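PDB 7AGL: N-acetylmuramoyl-L-alanine amidase from Mycobacteroides abscessus, which probably cleaves the amide bond between N-acetylmuramic acid and L-alanine in peptidoglycan, as a zinc-dependent amidase. Local coordinates for residues Gly116-Tyr121 / Leu179-Asn184. Numbering follows the deposited sequence.
Sequences GFHVNY and LVELGN
His118 and Glu181 pair across two antiparallel strands in the six-stranded mixed sheet of this zinc amidase, where 118-122 runs antiparallel to its neighbour 177-184 and has 161-164 on its other side. The short strand axes make an angle of 158° and approach to 4.7 Å, and reciprocal backbone bonds at His118/Glu181 and Asn120/Leu179 flank the non-hydrogen-bonded pair Val119/Val180. The tight part lies on the face carrying His118, Asn120, Leu179 and Glu181. There the imidazole, with CG set between the backbone N and carbonyl carbon (chi1 62°), swings alongside Glu181, whose CB sits 3.8 Å from the ring centroid, over one face and offset toward the rim: a CH-pi contact. Ring and carboxylate planes differ by just 14°, but this does not bring the polar atoms together, as His118 NE2 and Glu181 OE2 stay 5.1 Å apart. Glu181 is bent at chi2 and its end leads away from strand 118-122; its side chain comes within about 4 Å of the zinc ion, whose protein ligands are His16, Glu51 and His106. This face of the sheet thus lies beside the zinc site, probably the catalytic centre.

The Val119/Val180 face is looser between the strands: the methyls Val119 CG2 and Val180 CG2 are 4.5 Å apart. It is nonetheless buried, with Leu145 of helix 132-147 against Val180. Beyond His118 the strand pairing gives way to a CA-H...O contact, Gly183 CA to Gly116 O at 3.2 Å.

At the other end Leu179 O accepts two bonds from Asn120, whose OD1 accepts from Arg164 NH1. The backbone N of Asn120 lies 2.8 Å from Leu179 O, and Asn120 ND2 reaches that same oxygen at 3.1 Å from the opposite face of the carbonyl plane.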
ATOM      1  N   GLY A 116       9.555  -4.528  10.363  1.00 21.82           N
ATOM      2  CA  GLY A 116       8.136  -4.699  10.598  1.00 24.31           C
ATOM      3  C   GLY A 116       7.314  -3.761   9.731  1.00 21.78           C
ATOM      4  O   GLY A 116       7.845  -2.957   8.959  1.00 21.00           O
ATOM      5  N   PHE A 117       5.988  -3.867   9.895  1.00 22.09           N
ATOM      6  CA  PHE A 117       5.028  -3.183   9.023  1.00 24.19           C
ATOM      7  C   PHE A 117       4.441  -1.928   9.676  1.00 20.37           C
ATOM      8  O   PHE A 117       4.339  -1.825  10.899  1.00 21.47           O
ATOM      9  CB  PHE A 117       3.877  -4.133   8.646  1.00 21.20           C
ATOM     10  CG  PHE A 117       2.921  -4.426   9.794  1.00 23.19           C
ATOM     11  CD1 PHE A 117       1.876  -3.555  10.092  1.00 21.67           C
ATOM     12  CD2 PHE A 117       3.078  -5.571  10.590  1.00 23.36           C
ATOM     13  CE1 PHE A 117       1.011  -3.796  11.168  1.00 21.43           C
ATOM     14  CE2 PHE A 117       2.210  -5.828  11.658  1.00 27.01           C
ATOM     15  CZ  PHE A 117       1.165  -4.939  11.940  1.00 24.51           C
ATOM     16  N   HIS A 118       3.982  -0.990   8.838  1.00 19.72           N
ATOM     17  CA  HIS A 118       3.087   0.028   9.387  1.00 20.49           C
ATOM     18  C   HIS A 118       1.994   0.375   8.387  1.00 21.28           C
ATOM     19  O   HIS A 118       2.226   0.423   7.173  1.00 22.03           O
ATOM     20  CB  HIS A 118       3.841   1.296   9.903  1.00 20.65           C
ATOM     21  CG  HIS A 118       4.623   2.070   8.879  1.00 22.60           C
ATOM     22  ND1 HIS A 118       5.825   1.633   8.368  1.00 21.69           N
ATOM     23  CD2 HIS A 118       4.433   3.316   8.377  1.00 19.95           C
ATOM     24  CE1 HIS A 118       6.311   2.544   7.542  1.00 23.93           C
ATOM     25  NE2 HIS A 118       5.492   3.580   7.537  1.00 23.37           N
ATOM     26  N   VAL A 119       0.793   0.581   8.926  1.00 20.48           N
ATOM     27  CA  VAL A 119      -0.416   0.870   8.167  1.00 21.29           C
ATOM     28  C   VAL A 119      -0.639   2.374   8.233  1.00 22.01           C
ATOM     29  O   VAL A 119      -0.920   2.922   9.309  1.00 22.26           O
ATOM     30  CB  VAL A 119      -1.622   0.105   8.733  1.00 22.61           C
ATOM     31  CG1 VAL A 119      -2.896   0.434   7.927  1.00 25.01           C
ATOM     32  CG2 VAL A 119      -1.342  -1.417   8.760  1.00 23.89           C
ATOM     33  N   ASN A 120      -0.487   3.043   7.085  1.00 18.64           N
ATOM     34  CA  ASN A 120      -0.645   4.484   6.985  1.00 18.21           C
ATOM     35  C   ASN A 120      -2.074   4.820   6.596  1.00 25.63           C
ATOM     36  O   ASN A 120      -2.672   4.148   5.748  1.00 20.42           O
ATOM     37  CB  ASN A 120       0.308   5.067   5.932  1.00 21.37           C
ATOM     38  CG  ASN A 120       1.760   4.795   6.260  1.00 22.25           C
ATOM     39  OD1 ASN A 120       2.408   5.599   6.928  1.00 23.02           O
ATOM     40  ND2 ASN A 120       2.266   3.630   5.838  1.00 25.08           N
ATOM     41  N   TYR A 121      -2.613   5.867   7.218  1.00 21.83           N
ATOM     42  CA  TYR A 121      -3.970   6.309   6.937  1.00 21.60           C
ATOM     43  C   TYR A 121      -4.044   7.824   7.055  1.00 22.89           C
ATOM     44  O   TYR A 121      -3.220   8.462   7.719  1.00 22.49           O
ATOM     45  CB  TYR A 121      -4.974   5.638   7.891  1.00 20.16           C
ATOM     46  CG  TYR A 121      -4.827   6.075   9.330  1.00 28.36           C
ATOM     47  CD1 TYR A 121      -3.884   5.479  10.166  1.00 25.31           C
ATOM     48  CD2 TYR A 121      -5.629   7.083   9.858  1.00 33.37           C
ATOM     49  CE1 TYR A 121      -3.737   5.889  11.482  1.00 27.98           C
ATOM     50  CE2 TYR A 121      -5.490   7.500  11.169  1.00 33.36           C
ATOM     51  CZ  TYR A 121      -4.545   6.901  11.977  1.00 38.50           C
ATOM     52  OH  TYR A 121      -4.413   7.314  13.287  1.00 35.92           O
ATOM     53  N   LEU A 179      -2.553   2.503   3.191  1.00 17.98           N
ATOM     54  CA  LEU A 179      -1.273   2.293   2.513  1.00 21.00           C
ATOM     55  C   LEU A 179      -0.435   1.481   3.480  1.00 21.64           C
ATOM     56  O   LEU A 179      -0.046   1.989   4.543  1.00 21.63           O
ATOM     57  CB  LEU A 179      -0.595   3.619   2.150  1.00 20.27           C
ATOM     58  CG  LEU A 179       0.685   3.560   1.295  1.00 20.67           C
ATOM     59  CD1 LEU A 179       0.978   4.950   0.703  1.00 21.88           C
ATOM     60  CD2 LEU A 179       1.928   3.044   2.048  1.00 23.52           C
ATOM     61  N   VAL A 180      -0.164   0.226   3.121  1.00 17.97           N
ATOM     62  CA  VAL A 180       0.574  -0.677   3.997  1.00 18.52           C
ATOM     63  C   VAL A 180       2.025  -0.679   3.553  1.00 21.84           C
ATOM     64  O   VAL A 180       2.331  -1.111   2.441  1.00 21.09           O
ATOM     65  CB  VAL A 180      -0.006  -2.100   3.971  1.00 19.60           C
ATOM     66  CG1 VAL A 180       0.745  -2.986   4.968  1.00 20.41           C
ATOM     67  CG2 VAL A 180      -1.502  -2.070   4.321  1.00 23.30           C
ATOM     68  N   GLU A 181       2.913  -0.195   4.417  1.00 20.30           N
ATOM     69  CA  GLU A 181       4.347  -0.422   4.277  1.00 20.99           C
ATOM     70  C   GLU A 181       4.642  -1.770   4.944  1.00 22.16           C
ATOM     71  O   GLU A 181       4.531  -1.905   6.167  1.00 20.82           O
ATOM     72  CB  GLU A 181       5.135   0.724   4.912  1.00 18.34           C
ATOM     73  CG  GLU A 181       5.002   2.076   4.169  1.00 20.85           C
ATOM     74  CD  GLU A 181       6.002   2.227   3.052  1.00 22.42           C
ATOM     75  OE1 GLU A 181       6.712   1.231   2.780  1.00 23.01           O
ATOM     76  OE2 GLU A 181       6.080   3.335   2.451  1.00 23.25           O
ATOM     77  N   LEU A 182       4.981  -2.785   4.141  1.00 21.51           N
ATOM     78  CA  LEU A 182       5.011  -4.137   4.685  1.00 20.45           C
ATOM     79  C   LEU A 182       6.273  -4.415   5.489  1.00 20.71           C
ATOM     80  O   LEU A 182       6.271  -5.315   6.328  1.00 21.90           O
ATOM     81  CB  LEU A 182       4.845  -5.175   3.558  1.00 22.49           C
ATOM     82  CG  LEU A 182       3.398  -5.314   3.079  1.00 22.00           C
ATOM     83  CD1 LEU A 182       3.315  -6.127   1.769  1.00 19.73           C
ATOM     84  CD2 LEU A 182       2.549  -5.968   4.148  1.00 21.97           C
ATOM     85  N   GLY A 183       7.339  -3.666   5.246  1.00 21.66           N
ATOM     86  CA  GLY A 183       8.566  -3.854   5.995  1.00 22.47           C
ATOM     87  C   GLY A 183       9.609  -2.869   5.517  1.00 21.46           C
ATOM     88  O   GLY A 183       9.340  -2.007   4.673  1.00 22.18           O
ATOM     89  N   ASN A 184      10.812  -3.023   6.068  1.00 19.46           N
ATOM     90  CA  ASN A 184      11.938  -2.138   5.796  1.00 20.01           C
ATOM     91  C   ASN A 184      12.888  -2.870   4.854  1.00 19.32           C
ATOM     92  O   ASN A 184      13.540  -3.840   5.258  1.00 18.67           O
ATOM     93  CB  ASN A 184      12.628  -1.741   7.104  1.00 18.83           C
ATOM     94  CG  ASN A 184      13.860  -0.908   6.883  1.00 19.31           C
ATOM     95  OD1 ASN A 184      14.109  -0.421   5.767  1.00 20.83           O
ATOM     96  ND2 ASN A 184      14.629  -0.698   7.943  1.00 20.35           N
TER